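Local coordinates for protein UDP-L-Rhamnose Synthase (Acanthamoeba polyphaga mimivirus, PDB 7JID) that probably makes UDP-L-rhamnose as an NADP(H)-dependent oxidoreductase of the RmlD-like family, holding NADP and the UDP-sugar product together in its cleft, at residues A[71-76]-A[80-85]. Sequence-based numbering, arbitrary orientation.
With NAP (NADP nicotinamide-adenine-dinucleotide phosphate), chain D.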
# COMPACT_ATOMS: atom_id res chain seq x y z
N ASP A 71 0.86 0.44 17.98
CA ASP A 71 -0.55 0.73 18.27
C ASP A 71 -0.94 2.11 17.72
O ASP A 71 -2.12 2.37 17.46
CB ASP A 71 -0.80 0.65 19.77
CG ASP A 71 -1.07 -0.76 20.25
OD1 ASP A 71 -0.94 -1.67 19.42
OD2 ASP A 71 -1.57 -0.90 21.40
N TYR A 72 0.05 2.98 17.56
CA TYR A 72 -0.10 4.38 17.09
C TYR A 72 -0.90 4.32 15.78
O TYR A 72 -1.75 5.19 15.52
CB TYR A 72 1.27 5.02 16.91
CG TYR A 72 1.24 6.31 16.13
CD1 TYR A 72 1.63 6.38 14.80
CD2 TYR A 72 0.81 7.47 16.75
CE1 TYR A 72 1.55 7.56 14.08
CE2 TYR A 72 0.76 8.66 16.06
CZ TYR A 72 1.15 8.72 14.73
OH TYR A 72 1.05 9.93 14.08
N LEU A 73 -0.60 3.35 14.90
CA LEU A 73 -1.19 3.31 13.54
C LEU A 73 -2.64 2.84 13.53
O LEU A 73 -3.24 2.93 12.47
CB LEU A 73 -0.37 2.40 12.61
CG LEU A 73 1.10 2.78 12.50
CD1 LEU A 73 1.90 1.65 11.88
CD2 LEU A 73 1.22 4.06 11.69
N GLU A 74 -3.20 2.39 14.66
CA GLU A 74 -4.59 1.87 14.66
C GLU A 74 -5.61 3.01 14.81
O GLU A 74 -6.79 2.77 14.53
CB GLU A 74 -4.74 0.81 15.76
CG GLU A 74 -3.75 -0.34 15.63
CD GLU A 74 -3.84 -1.11 14.33
OE1 GLU A 74 -4.86 -0.93 13.60
OE2 GLU A 74 -2.92 -1.91 14.02
N GLN A 75 -5.15 4.20 15.16
CA GLN A 75 -6.02 5.40 15.37
C GLN A 75 -6.61 5.87 14.03
O GLN A 75 -5.90 5.87 12.99
CB GLN A 75 -5.24 6.57 15.93
CG GLN A 75 -4.42 6.27 17.16
CD GLN A 75 -3.72 7.52 17.58
OE1 GLN A 75 -4.33 8.41 18.19
NE2 GLN A 75 -2.45 7.65 17.20
N SER A 76 -7.87 6.31 14.04
CA SER A 76 -8.52 6.93 12.85
C SER A 76 -7.65 8.07 12.33
O SER A 76 -7.15 8.85 13.13
CB SER A 76 -9.91 7.40 13.18
OG SER A 76 -10.62 7.63 11.96
N VAL A 80 -3.15 6.86 6.45
CA VAL A 80 -2.36 7.63 5.45
C VAL A 80 -0.88 7.67 5.87
O VAL A 80 0.00 7.51 5.01
CB VAL A 80 -2.95 9.02 5.18
CG1 VAL A 80 -2.97 9.90 6.43
CG2 VAL A 80 -2.26 9.68 3.98
N GLU A 81 -0.56 7.89 7.15
CA GLU A 81 0.85 7.92 7.61
C GLU A 81 1.46 6.52 7.46
O GLU A 81 2.58 6.41 7.02
CB GLU A 81 0.96 8.34 9.06
CG GLU A 81 0.41 9.71 9.31
CD GLU A 81 0.60 10.15 10.75
OE1 GLU A 81 1.39 9.52 11.48
OE2 GLU A 81 0.00 11.19 11.11
N ASN A 82 0.69 5.49 7.78
CA ASN A 82 1.12 4.08 7.67
C ASN A 82 1.53 3.84 6.22
O ASN A 82 2.68 3.43 5.98
CB ASN A 82 -0.02 3.18 8.14
CG ASN A 82 0.40 1.72 8.29
OD1 ASN A 82 1.55 1.37 8.05
ND2 ASN A 82 -0.53 0.88 8.74
N VAL A 83 0.64 4.05 5.25
CA VAL A 83 1.01 3.67 3.86
C VAL A 83 2.13 4.59 3.38
O VAL A 83 3.03 4.13 2.69
CB VAL A 83 -0.23 3.71 2.94
CG1 VAL A 83 0.16 3.30 1.53
CG2 VAL A 83 -1.27 2.75 3.48
N LYS A 84 2.08 5.88 3.74
CA LYS A 84 3.07 6.87 3.26
C LYS A 84 4.48 6.39 3.68
O LYS A 84 5.43 6.39 2.83
CB LYS A 84 2.81 8.24 3.89
CG LYS A 84 3.81 9.31 3.48
CD LYS A 84 3.82 10.55 4.36
CE LYS A 84 2.48 11.20 4.51
NZ LYS A 84 2.59 12.15 5.64
N ASP A 85 4.68 6.11 4.97
CA ASP A 85 6.03 5.91 5.51
C ASP A 85 6.45 4.46 5.39
O ASP A 85 7.66 4.22 5.35
CB ASP A 85 6.11 6.46 6.95
CG ASP A 85 5.86 7.96 7.06
OD1 ASP A 85 6.10 8.69 6.07
OD2 ASP A 85 5.45 8.40 8.18
PA NAP D . 12.63 5.66 14.37
O1A NAP D . 13.59 6.02 15.47
O2A NAP D . 11.22 6.15 14.45
O5B NAP D . 13.36 6.18 13.07
C5B NAP D . 12.64 6.33 11.84
C4B NAP D . 13.12 7.49 10.98
O4B NAP D . 12.48 7.49 9.71
C3B NAP D . 12.79 8.80 11.68
O3B NAP D . 14.04 9.52 11.65
C2B NAP D . 11.73 9.41 10.77
O2B NAP D . 11.96 10.78 10.67
C1B NAP D . 12.02 8.79 9.40
N9A NAP D . 10.96 8.75 8.42
C8A NAP D . 9.77 8.18 8.54
N7A NAP D . 9.07 8.31 7.41
C5A NAP D . 9.83 8.99 6.55
C6A NAP D . 9.64 9.47 5.23
N6A NAP D . 8.50 9.23 4.62
N1A NAP D . 10.69 10.18 4.67
C2A NAP D . 11.82 10.37 5.36
N3A NAP D . 12.09 9.97 6.61
C4A NAP D . 11.09 9.26 7.21
O3 NAP D . 12.48 4.08 14.08
PN NAP D . 13.67 2.97 14.02
O1N NAP D . 13.19 2.00 15.09
O2N NAP D . 15.03 3.49 13.88
O5D NAP D . 13.25 2.23 12.68
C5D NAP D . 13.71 2.39 11.35
C4D NAP D . 12.66 1.75 10.40
O4D NAP D . 13.29 0.74 9.69
C3D NAP D . 11.59 1.08 11.24
O3D NAP D . 10.42 0.65 10.44
C2D NAP D . 12.56 0.01 11.79
O2D NAP D . 12.03 -1.17 12.42
C1D NAP D . 13.35 -0.39 10.57
P2B NAP D . 10.84 11.83 11.08
O1X NAP D . 10.80 11.94 12.54
O2X NAP D . 11.53 13.06 10.46
O3X NAP D . 9.46 11.53 10.48
O HOH W 1 -3.06 2.18 9.74
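Leu73 and Asn82 meet roughly at right angles, joining the 3-10 turn at 71-74 to the first turns of helix 79-99. From CB, which lies 4.2 Å from Asn82 ND2, the leucine divides at CG: CD2 settles against Asn82 CB at 3.9 Å and lies almost as near its CA, while CD1 reaches the amide, 3.9 Å from Asn82 OD1. That amide is held at both ends, OD1 taking a hydrogen bond from Asn86 and ND2 giving one to a water, 3.0 Å away, that in turn donates to Leu73 O. All this belongs to the Rossmann-type NADP-binding domain, in the connection that leads from strand 54-57 into helix 79-99. One turn further along the same helix, Asp85 OD1 accepts a hydrogen bond from the adenine amino group N6A of NADP at 2.9 Å, and its OD2 forms a salt bridge with Arg61. A chi1 of 166°, which sets CG opposite the main-chain nitrogen, carries the Tyr72 ring across to Glu81, where Tyr72 OH donates to Glu81 OE1 at 2.7 Å, on its syn side but 20° out of the carboxylate plane. OE1 lies at the edge of the tyrosine ring, in its plane, and the carboxylate is turned 41° from that ring; Glu81 OE2 forms a salt bridge with Lys78.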